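Local coordinates for peptidoglycan recognition protein-LC isoform LCx (Drosophila melanogaster, PDB 2F2L), which probably senses bacterial peptidoglycan through its extracellular domain, here holding a disaccharide-tetrapeptide muropeptide that contains meso-diaminopimelic acid (A2pm), at residues B[27-32]-B[87-92]; B[80-85]-B[95-100]. One frame throughout, in Å; residues are numbered along the deposited sequence.

Contact 1 of 2, residues B[27-32]-B[87-92]; sequences RVVISH and AHTKGY. With MLD (glcnac(beta1-4)-murnac(1,6-anhydro)-L-ala-gamma-D-glu-meso-a2pm-D-ala), chain G; SO4 (sulfate ion), chain F.
Thr-89 OG1 meets both Val-29 and the ring of His-88. Thr-89 OG1 lies 2.7 Å from His-88 ND1 in a hydrogen bond at the ring edge, and either atom could be the donor. From the strand, Val-29 CG1 comes within 3.4 Å of Thr-89 OG1. The CG1 branch of Val-29 is anti to its backbone N (chi1 -179°), which brings the methyl up to the loop, and the two side chains meet at a slant.

A second touch joins Arg-27 and Tyr-92. The Tyr-92 ring turns its edge to the guanidinium. Tyr-92 CD1 lies 3.7 Å from Arg-27 NH1, over one face of the guanidinium and toward its rim. Arg-27 NH2 donates to sulfate O3 at 3.2 Å. That ion probably comes from the crystallisation liquor.

A type II turn from Thr-89 to Tyr-92 links the two touches, closed by Tyr-92 N on Thr-89 O. Gly-91 takes the positive phi the turn needs. Asn-93 OD1 accepts the backbone N-H groups of both His-88 and Thr-89.

The other side of the loop grips the muropeptide. His-88 O accepts from the D-Glu nitrogen NAN at 2.9 Å, and Lys-90 N donates to the D-Glu carboxylate oxygen OBA at 3.2 Å. Gly-91 N makes weak bonds to the terminal D-Ala carboxylate. At the strand end, His-32 NE2 donates to the GlcNAc acetyl oxygen OAC at 2.7 Å, at the edge of its ring and nearly straight.

The loop therefore meets the strand mainly through side chains and reads the peptide mainly through its backbone. The His-88 to Thr-89 bond and the turn would hold those backbone groups in place for the stem.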
loop_
_atom_site.group_PDB
_atom_site.type_symbol
_atom_site.label_atom_id
_atom_site.label_comp_id
_atom_site.label_asym_id
_atom_site.label_seq_id
_atom_site.Cartn_x
_atom_site.Cartn_y
_atom_site.Cartn_z
ATOM N N ARG B 27 15.722 -7.998 21.305
ATOM C CA ARG B 27 14.386 -7.511 20.932
ATOM C C ARG B 27 14.062 -7.949 19.512
ATOM O O ARG B 27 14.892 -7.802 18.619
ATOM C CB ARG B 27 14.348 -5.981 21.034
ATOM C CG ARG B 27 13.025 -5.335 20.708
ATOM C CD ARG B 27 13.129 -3.789 20.727
ATOM N NE ARG B 27 13.747 -3.283 21.949
ATOM C CZ ARG B 27 14.597 -2.251 22.028
ATOM N NH1 ARG B 27 15.007 -1.589 20.940
ATOM N NH2 ARG B 27 15.064 -1.889 23.217
ATOM N N VAL B 28 12.867 -8.510 19.324
ATOM C CA VAL B 28 12.324 -8.836 18.005
ATOM C C VAL B 28 10.976 -8.136 17.853
ATOM O O VAL B 28 10.160 -8.153 18.781
ATOM C CB VAL B 28 12.111 -10.362 17.817
ATOM C CG1 VAL B 28 11.328 -10.663 16.518
ATOM C CG2 VAL B 28 13.434 -11.092 17.810
ATOM N N VAL B 29 10.746 -7.539 16.678
ATOM C CA VAL B 29 9.507 -6.828 16.386
ATOM C C VAL B 29 8.845 -7.442 15.155
ATOM O O VAL B 29 9.419 -7.460 14.070
ATOM C CB VAL B 29 9.760 -5.325 16.170
ATOM C CG1 VAL B 29 8.442 -4.609 15.899
ATOM C CG2 VAL B 29 10.449 -4.721 17.388
ATOM N N ILE B 30 7.652 -7.980 15.346
ATOM C CA ILE B 30 6.898 -8.601 14.262
ATOM C C ILE B 30 5.922 -7.611 13.607
ATOM O O ILE B 30 5.070 -7.009 14.278
ATOM C CB ILE B 30 6.094 -9.835 14.770
ATOM C CG1 ILE B 30 7.041 -10.896 15.361
ATOM C CG2 ILE B 30 5.168 -10.390 13.681
ATOM C CD1 ILE B 30 8.207 -11.300 14.503
ATOM N N SER B 31 6.044 -7.473 12.287
ATOM C CA SER B 31 5.142 -6.638 11.489
ATOM C C SER B 31 4.474 -7.482 10.411
ATOM O O SER B 31 4.760 -8.674 10.276
ATOM C CB SER B 31 5.931 -5.495 10.832
ATOM O OG SER B 31 6.989 -5.998 10.008
ATOM N N HIS B 32 3.575 -6.863 9.649
ATOM C CA HIS B 32 3.200 -7.398 8.320
ATOM C C HIS B 32 3.458 -6.320 7.279
ATOM O O HIS B 32 3.680 -5.159 7.629
ATOM C CB HIS B 32 1.732 -7.903 8.289
ATOM C CG HIS B 32 0.687 -6.852 8.517
ATOM N ND1 HIS B 32 -0.664 -7.139 8.457
ATOM C CD2 HIS B 32 0.773 -5.524 8.765
ATOM C CE1 HIS B 32 -1.355 -6.038 8.690
ATOM N NE2 HIS B 32 -0.509 -5.041 8.867
ATOM N N ALA B 87 15.026 -0.265 9.417
ATOM C CA ALA B 87 14.154 0.888 9.352
ATOM C C ALA B 87 12.724 0.339 9.336
ATOM O O ALA B 87 12.032 0.362 8.323
ATOM C CB ALA B 87 14.458 1.708 8.103
ATOM N N HIS B 88 12.312 -0.216 10.465
ATOM C CA HIS B 88 11.010 -0.899 10.564
ATOM C C HIS B 88 10.169 -0.435 11.749
ATOM O O HIS B 88 8.951 -0.537 11.704
ATOM C CB HIS B 88 11.208 -2.429 10.606
ATOM C CG HIS B 88 12.192 -2.882 11.636
ATOM N ND1 HIS B 88 11.884 -2.960 12.979
ATOM C CD2 HIS B 88 13.488 -3.265 11.523
ATOM C CE1 HIS B 88 12.960 -3.345 13.649
ATOM N NE2 HIS B 88 13.946 -3.536 12.787
ATOM N N THR B 89 10.816 0.067 12.808
ATOM C CA THR B 89 10.134 0.457 14.023
ATOM C C THR B 89 10.861 1.674 14.618
ATOM O O THR B 89 11.939 1.547 15.221
ATOM C CB THR B 89 10.123 -0.713 15.033
ATOM O OG1 THR B 89 9.768 -1.938 14.364
ATOM C CG2 THR B 89 9.132 -0.431 16.156
ATOM N N LYS B 90 10.294 2.853 14.400
ATOM C CA LYS B 90 10.962 4.097 14.742
ATOM C C LYS B 90 11.249 4.134 16.231
ATOM O O LYS B 90 10.349 3.892 17.045
ATOM C CB LYS B 90 10.090 5.296 14.366
ATOM C CG LYS B 90 10.699 6.650 14.697
ATOM C CD LYS B 90 11.450 7.268 13.530
ATOM C CE LYS B 90 10.581 8.243 12.753
ATOM N NZ LYS B 90 9.615 7.522 11.873
ATOM N N GLY B 91 12.505 4.437 16.570
ATOM C CA GLY B 91 12.953 4.530 17.955
ATOM C C GLY B 91 13.442 3.195 18.480
ATOM O O GLY B 91 14.125 3.143 19.503
ATOM N N TYR B 92 13.120 2.109 17.779
ATOM C CA TYR B 92 13.455 0.765 18.248
ATOM C C TYR B 92 14.240 -0.070 17.260
ATOM O O TYR B 92 14.360 -1.286 17.443
ATOM C CB TYR B 92 12.178 0.031 18.644
ATOM C CG TYR B 92 11.491 0.698 19.793
ATOM C CD1 TYR B 92 11.893 0.462 21.104
ATOM C CD2 TYR B 92 10.461 1.602 19.568
ATOM C CE1 TYR B 92 11.261 1.105 22.168
ATOM C CE2 TYR B 92 9.834 2.239 20.602
ATOM C CZ TYR B 92 10.233 1.997 21.905
ATOM O OH TYR B 92 9.572 2.654 22.915
HETATM C CAA MLD G . -2.867 -2.565 7.990
HETATM C CAB MLD G . -1.728 -1.780 8.623
HETATM O OAC MLD G . -0.842 -2.355 9.242
HETATM N N2 MLD G . -1.788 -0.465 8.438
HETATM C C2 MLD G . -0.826 0.485 8.985
HETATM C C3 MLD G . -1.631 1.557 9.725
HETATM O O3 MLD G . -2.426 1.007 10.794
HETATM C C4 MLD G . -0.725 2.689 10.199
HETATM O O4 MLD G . -1.566 3.714 10.695
HETATM C C5 MLD G . 0.079 3.230 9.012
HETATM C C6 MLD G . 1.136 4.298 9.348
HETATM O O6 MLD G . 1.625 4.862 8.096
HETATM O O5 MLD G . 0.829 2.145 8.472
HETATM C C1 MLD G . -0.013 1.131 7.877
HETATM O O1 MLD G . 0.813 0.152 7.301
HETATM C CA4 MLD G . 1.455 0.631 6.095
HETATM C CA5 MLD G . 0.567 0.749 4.856
HETATM O OA5 MLD G . 0.997 -0.087 3.729
HETATM C CA6 MLD G . 0.939 2.107 4.370
HETATM O OA6 MLD G . 2.138 1.897 3.651
HETATM C CA1 MLD G . 2.303 0.458 3.482
HETATM C CA2 MLD G . 3.289 -0.035 4.553
HETATM N NAD MLD G . 3.985 -1.247 4.068
HETATM C CAE MLD G . 5.301 -1.341 4.004
HETATM C CAF MLD G . 5.808 -2.662 3.463
HETATM O OAG MLD G . 6.078 -0.455 4.362
HETATM C CA3 MLD G . 2.566 -0.379 5.854
HETATM O OAH MLD G . 3.472 -0.347 7.012
HETATM C CAI MLD G . 3.941 -1.650 7.438
HETATM C CAJ MLD G . 3.043 -2.281 8.476
HETATM C CAL MLD G . 5.353 -1.502 8.043
HETATM O OAM MLD G . 5.868 -2.508 8.518
HETATM N N MLD G . 5.952 -0.311 8.011
HETATM C CA MLD G . 7.306 -0.060 8.521
HETATM C CB MLD G . 8.251 -0.324 7.344
HETATM C C MLD G . 7.380 1.430 8.898
HETATM O O MLD G . 7.042 2.292 8.083
HETATM N NAN MLD G . 7.795 1.669 10.139
HETATM C CAO MLD G . 7.951 3.003 10.742
HETATM C CAP MLD G . 7.287 3.066 12.155
HETATM O OBA MLD G . 7.687 3.972 12.893
HETATM O OAQ MLD G . 6.435 2.211 12.498
HETATM C CBB MLD G . 9.432 3.258 10.998
HETATM C CBC MLD G . 10.281 3.429 9.750
HETATM C CBD MLD G . 11.722 3.765 10.174
HETATM O OBE MLD G . 12.167 3.425 11.271
HETATM N NBF MLD G . 12.424 4.437 9.287
HETATM C CBG MLD G . 13.816 4.835 9.534
HETATM C CBH MLD G . 13.864 5.904 10.644
HETATM O OBI MLD G . 13.071 6.843 10.655
HETATM N NBJ MLD G . 14.786 5.700 11.584
HETATM C CBK MLD G . 15.018 6.614 12.725
HETATM C CBL MLD G . 16.489 7.041 12.702
HETATM C CBM MLD G . 14.725 5.983 14.103
HETATM O OBO MLD G . 14.801 4.731 14.216
HETATM O OBN MLD G . 14.448 6.787 15.028
HETATM C CBP MLD G . 14.421 5.341 8.214
HETATM C CBQ MLD G . 15.957 5.411 8.272
HETATM C CBR MLD G . 16.546 5.767 6.905
HETATM C CBS MLD G . 18.003 5.328 6.745
HETATM C CBT MLD G . 18.062 3.802 6.589
HETATM O OBV MLD G . 17.679 3.339 5.502
HETATM O OBU MLD G . 18.492 3.136 7.552
HETATM N NBW MLD G . 18.779 5.744 7.920
HETATM S S SO4 F . 15.598 1.634 23.969
HETATM O O1 SO4 F . 15.058 2.901 23.471
HETATM O O2 SO4 F . 16.442 1.864 25.144
HETATM O O3 SO4 F . 16.412 1.008 22.924
HETATM O O4 SO4 F . 14.488 0.762 24.348
#

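Contact 2 of 2, residues B[80-85]-B[95-100]; sequences RGWDYV and GSIGIS. With MLD (glcnac(beta1-4)-murnac(1,6-anhydro)-L-ala-gamma-D-glu-meso-a2pm-D-ala), chain G.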
loop_
_atom_site.group_PDB
_atom_site.type_symbol
_atom_site.label_atom_id
_atom_site.label_comp_id
_atom_site.label_asym_id
_atom_site.label_seq_id
_atom_site.Cartn_x
_atom_site.Cartn_y
_atom_site.Cartn_z
ATOM N N ARG B 80 17.890 -6.699 5.553
ATOM C CA ARG B 80 19.183 -6.262 6.064
ATOM C C ARG B 80 19.953 -7.363 6.803
ATOM O O ARG B 80 21.142 -7.192 7.074
ATOM C CB ARG B 80 19.006 -5.035 6.951
ATOM C CG ARG B 80 18.446 -3.868 6.187
ATOM C CD ARG B 80 18.255 -2.641 7.040
ATOM N NE ARG B 80 17.534 -1.606 6.288
ATOM C CZ ARG B 80 17.648 -0.286 6.450
ATOM N NH1 ARG B 80 18.485 0.245 7.333
ATOM N NH2 ARG B 80 16.917 0.516 5.690
ATOM N N GLY B 81 19.283 -8.481 7.118
ATOM C CA GLY B 81 19.896 -9.584 7.884
ATOM C C GLY B 81 20.063 -9.289 9.372
ATOM O O GLY B 81 19.548 -8.283 9.869
ATOM N N TRP B 82 20.805 -10.160 10.071
ATOM C CA TRP B 82 20.989 -10.071 11.541
ATOM C C TRP B 82 21.863 -8.908 12.028
ATOM O O TRP B 82 21.679 -8.427 13.157
ATOM C CB TRP B 82 21.639 -11.356 12.104
ATOM C CG TRP B 82 20.869 -12.618 11.888
ATOM C CD1 TRP B 82 21.188 -13.642 11.044
ATOM C CD2 TRP B 82 19.666 -13.006 12.548
ATOM N NE1 TRP B 82 20.253 -14.642 11.136
ATOM C CE2 TRP B 82 19.296 -14.268 12.039
ATOM C CE3 TRP B 82 18.851 -12.406 13.517
ATOM C CZ2 TRP B 82 18.145 -14.942 12.467
ATOM C CZ3 TRP B 82 17.693 -13.081 13.929
ATOM C CH2 TRP B 82 17.364 -14.328 13.408
ATOM N N ASP B 83 22.836 -8.505 11.205
ATOM C CA ASP B 83 23.958 -7.676 11.651
ATOM C C ASP B 83 23.794 -6.167 11.477
ATOM O O ASP B 83 24.675 -5.420 11.888
ATOM C CB ASP B 83 25.234 -8.086 10.897
ATOM C CG ASP B 83 25.674 -9.512 11.193
ATOM O OD1 ASP B 83 25.066 -10.195 12.031
ATOM O OD2 ASP B 83 26.670 -9.947 10.588
ATOM N N TYR B 84 22.700 -5.713 10.862
ATOM C CA TYR B 84 22.536 -4.290 10.586
ATOM C C TYR B 84 21.243 -3.732 11.124
ATOM O O TYR B 84 20.242 -4.432 11.225
ATOM C CB TYR B 84 22.641 -4.004 9.081
ATOM C CG TYR B 84 23.985 -4.386 8.557
ATOM C CD1 TYR B 84 25.093 -3.569 8.772
ATOM C CD2 TYR B 84 24.170 -5.592 7.902
ATOM C CE1 TYR B 84 26.348 -3.937 8.312
ATOM C CE2 TYR B 84 25.408 -5.969 7.446
ATOM C CZ TYR B 84 26.488 -5.139 7.650
ATOM O OH TYR B 84 27.703 -5.539 7.184
ATOM N N VAL B 85 21.286 -2.446 11.440
ATOM C CA VAL B 85 20.153 -1.727 11.999
ATOM C C VAL B 85 19.129 -1.499 10.883
ATOM O O VAL B 85 19.477 -1.010 9.817
ATOM C CB VAL B 85 20.582 -0.376 12.588
ATOM C CG1 VAL B 85 19.388 0.355 13.169
ATOM C CG2 VAL B 85 21.695 -0.555 13.656
ATOM N N GLY B 95 19.148 -2.305 18.168
ATOM C CA GLY B 95 18.958 -3.324 19.209
ATOM C C GLY B 95 17.737 -4.204 19.016
ATOM O O GLY B 95 17.310 -4.910 19.936
ATOM N N SER B 96 17.180 -4.196 17.815
ATOM C CA SER B 96 16.100 -5.105 17.503
ATOM C C SER B 96 16.255 -5.741 16.128
ATOM O O SER B 96 17.022 -5.262 15.273
ATOM C CB SER B 96 14.773 -4.370 17.629
ATOM O OG SER B 96 14.580 -3.446 16.578
ATOM N N ILE B 97 15.554 -6.855 15.950
ATOM C CA ILE B 97 15.410 -7.531 14.661
ATOM C C ILE B 97 13.939 -7.388 14.241
ATOM O O ILE B 97 13.030 -7.765 14.990
ATOM C CB ILE B 97 15.796 -9.025 14.777
ATOM C CG1 ILE B 97 17.310 -9.173 14.942
ATOM C CG2 ILE B 97 15.327 -9.821 13.587
ATOM C CD1 ILE B 97 18.131 -8.701 13.743
ATOM N N GLY B 98 13.721 -6.794 13.068
ATOM C CA GLY B 98 12.388 -6.631 12.498
ATOM C C GLY B 98 12.098 -7.686 11.440
ATOM O O GLY B 98 12.781 -7.774 10.429
ATOM N N ILE B 99 11.082 -8.489 11.693
ATOM C CA ILE B 99 10.639 -9.540 10.787
ATOM C C ILE B 99 9.203 -9.202 10.336
ATOM O O ILE B 99 8.320 -8.949 11.162
ATOM C CB ILE B 99 10.649 -10.910 11.498
ATOM C CG1 ILE B 99 12.065 -11.240 11.994
ATOM C CG2 ILE B 99 10.116 -11.990 10.593
ATOM C CD1 ILE B 99 12.111 -12.350 12.995
ATOM N N SER B 100 8.992 -9.143 9.026
ATOM C CA SER B 100 7.673 -8.828 8.486
ATOM C C SER B 100 7.055 -10.045 7.835
ATOM O O SER B 100 7.702 -10.698 7.007
ATOM C CB SER B 100 7.768 -7.700 7.461
ATOM O OG SER B 100 6.470 -7.168 7.193
HETATM C CAA MLD G . -2.867 -2.565 7.990
HETATM C CAB MLD G . -1.728 -1.780 8.623
HETATM O OAC MLD G . -0.842 -2.355 9.242
HETATM N N2 MLD G . -1.788 -0.465 8.438
HETATM C C2 MLD G . -0.826 0.485 8.985
HETATM C C3 MLD G . -1.631 1.557 9.725
HETATM O O3 MLD G . -2.426 1.007 10.794
HETATM C C4 MLD G . -0.725 2.689 10.199
HETATM O O4 MLD G . -1.566 3.714 10.695
HETATM C C5 MLD G . 0.079 3.230 9.012
HETATM C C6 MLD G . 1.136 4.298 9.348
HETATM O O6 MLD G . 1.625 4.862 8.096
HETATM O O5 MLD G . 0.829 2.145 8.472
HETATM C C1 MLD G . -0.013 1.131 7.877
HETATM O O1 MLD G . 0.813 0.152 7.301
HETATM C CA4 MLD G . 1.455 0.631 6.095
HETATM C CA5 MLD G . 0.567 0.749 4.856
HETATM O OA5 MLD G . 0.997 -0.087 3.729
HETATM C CA6 MLD G . 0.939 2.107 4.370
HETATM O OA6 MLD G . 2.138 1.897 3.651
HETATM C CA1 MLD G . 2.303 0.458 3.482
HETATM C CA2 MLD G . 3.289 -0.035 4.553
HETATM N NAD MLD G . 3.985 -1.247 4.068
HETATM C CAE MLD G . 5.301 -1.341 4.004
HETATM C CAF MLD G . 5.808 -2.662 3.463
HETATM O OAG MLD G . 6.078 -0.455 4.362
HETATM C CA3 MLD G . 2.566 -0.379 5.854
HETATM O OAH MLD G . 3.472 -0.347 7.012
HETATM C CAI MLD G . 3.941 -1.650 7.438
HETATM C CAJ MLD G . 3.043 -2.281 8.476
HETATM C CAL MLD G . 5.353 -1.502 8.043
HETATM O OAM MLD G . 5.868 -2.508 8.518
HETATM N N MLD G . 5.952 -0.311 8.011
HETATM C CA MLD G . 7.306 -0.060 8.521
HETATM C CB MLD G . 8.251 -0.324 7.344
HETATM C C MLD G . 7.380 1.430 8.898
HETATM O O MLD G . 7.042 2.292 8.083
HETATM N NAN MLD G . 7.795 1.669 10.139
HETATM C CAO MLD G . 7.951 3.003 10.742
HETATM C CAP MLD G . 7.287 3.066 12.155
HETATM O OBA MLD G . 7.687 3.972 12.893
HETATM O OAQ MLD G . 6.435 2.211 12.498
HETATM C CBB MLD G . 9.432 3.258 10.998
HETATM C CBC MLD G . 10.281 3.429 9.750
HETATM C CBD MLD G . 11.722 3.765 10.174
HETATM O OBE MLD G . 12.167 3.425 11.271
HETATM N NBF MLD G . 12.424 4.437 9.287
HETATM C CBG MLD G . 13.816 4.835 9.534
HETATM C CBH MLD G . 13.864 5.904 10.644
HETATM O OBI MLD G . 13.071 6.843 10.655
HETATM N NBJ MLD G . 14.786 5.700 11.584
HETATM C CBK MLD G . 15.018 6.614 12.725
HETATM C CBL MLD G . 16.489 7.041 12.702
HETATM C CBM MLD G . 14.725 5.983 14.103
HETATM O OBO MLD G . 14.801 4.731 14.216
HETATM O OBN MLD G . 14.448 6.787 15.028
HETATM C CBP MLD G . 14.421 5.341 8.214
HETATM C CBQ MLD G . 15.957 5.411 8.272
HETATM C CBR MLD G . 16.546 5.767 6.905
HETATM C CBS MLD G . 18.003 5.328 6.745
HETATM C CBT MLD G . 18.062 3.802 6.589
HETATM O OBV MLD G . 17.679 3.339 5.502
HETATM O OBU MLD G . 18.492 3.136 7.552
HETATM N NBW MLD G . 18.779 5.744 7.920
#
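Ile-97 is the point on strand 97-101 that Gly-81 and Trp-82 touch. Just before them, Arg-80 points its side chain at the ligand. The chain is extended from CG to NE, and the guanidinium holds the outer carboxylate of A2pm by two bonds. Arg-80 NH1 donates to OBU at 2.9 Å, almost straight at 175°, and Arg-80 NH2 donates to OBV at 2.9 Å. NE and NH2 bond in addition to the carbonyls of Ile-64 and His-63.

Gly-81 follows, with its O 4.1 Å from Ile-97 CD1. Trp-82 makes the main touch. Its CB leaves pointing away from the strand, but with CG beside the backbone N (chi1 -60°) the indole swings back. Trp-82 CE3 then lies 3.8 Å from Ile-97 CD1, and the two side chains cross at about a right angle. Ile-97 CD1 is also 3.6 Å from Trp-82 O. Leu-121 and Leu-131 extend this apolar patch, and Phe-68 meets the indole.

Val-85 O accepts from Arg-80 NH1 at 3.0 Å, on a lone pair but 20° out of the guanidinium plane, which ties the arginine side chain to the end of the segment. All five guanidinium N-H groups are thus engaged, which should fix its rotation. An arginine paired with the A2pm carboxylate is typical of the peptide-binding groove of peptidoglycan recognition proteins that prefer diaminopimelic-type peptidoglycan.

In the fold
Contacts 1 and 2 lie side by side, with centres about 8 Å apart. Their segments alternate along the chain: 27-32, 80-85, 87-92, then 95-100. Strands 25-32 and 97-101 are parallel neighbours in the mixed sheet. Probable hydrogen bonds join them directly, Val-29 N to Ile-97 O at 2.8 Å and Arg-27 O to Ile-97 N at 2.9 Å. The other two segments belong to the single loop region between strands 76-78 and 97-101. That region is tied to the sheet at both contacts and also reaches the muropeptide at both. In this amidase-like domain the long loop thus packs against neighbouring strands 25-32 and 97-101 and binds different parts of the peptide stem.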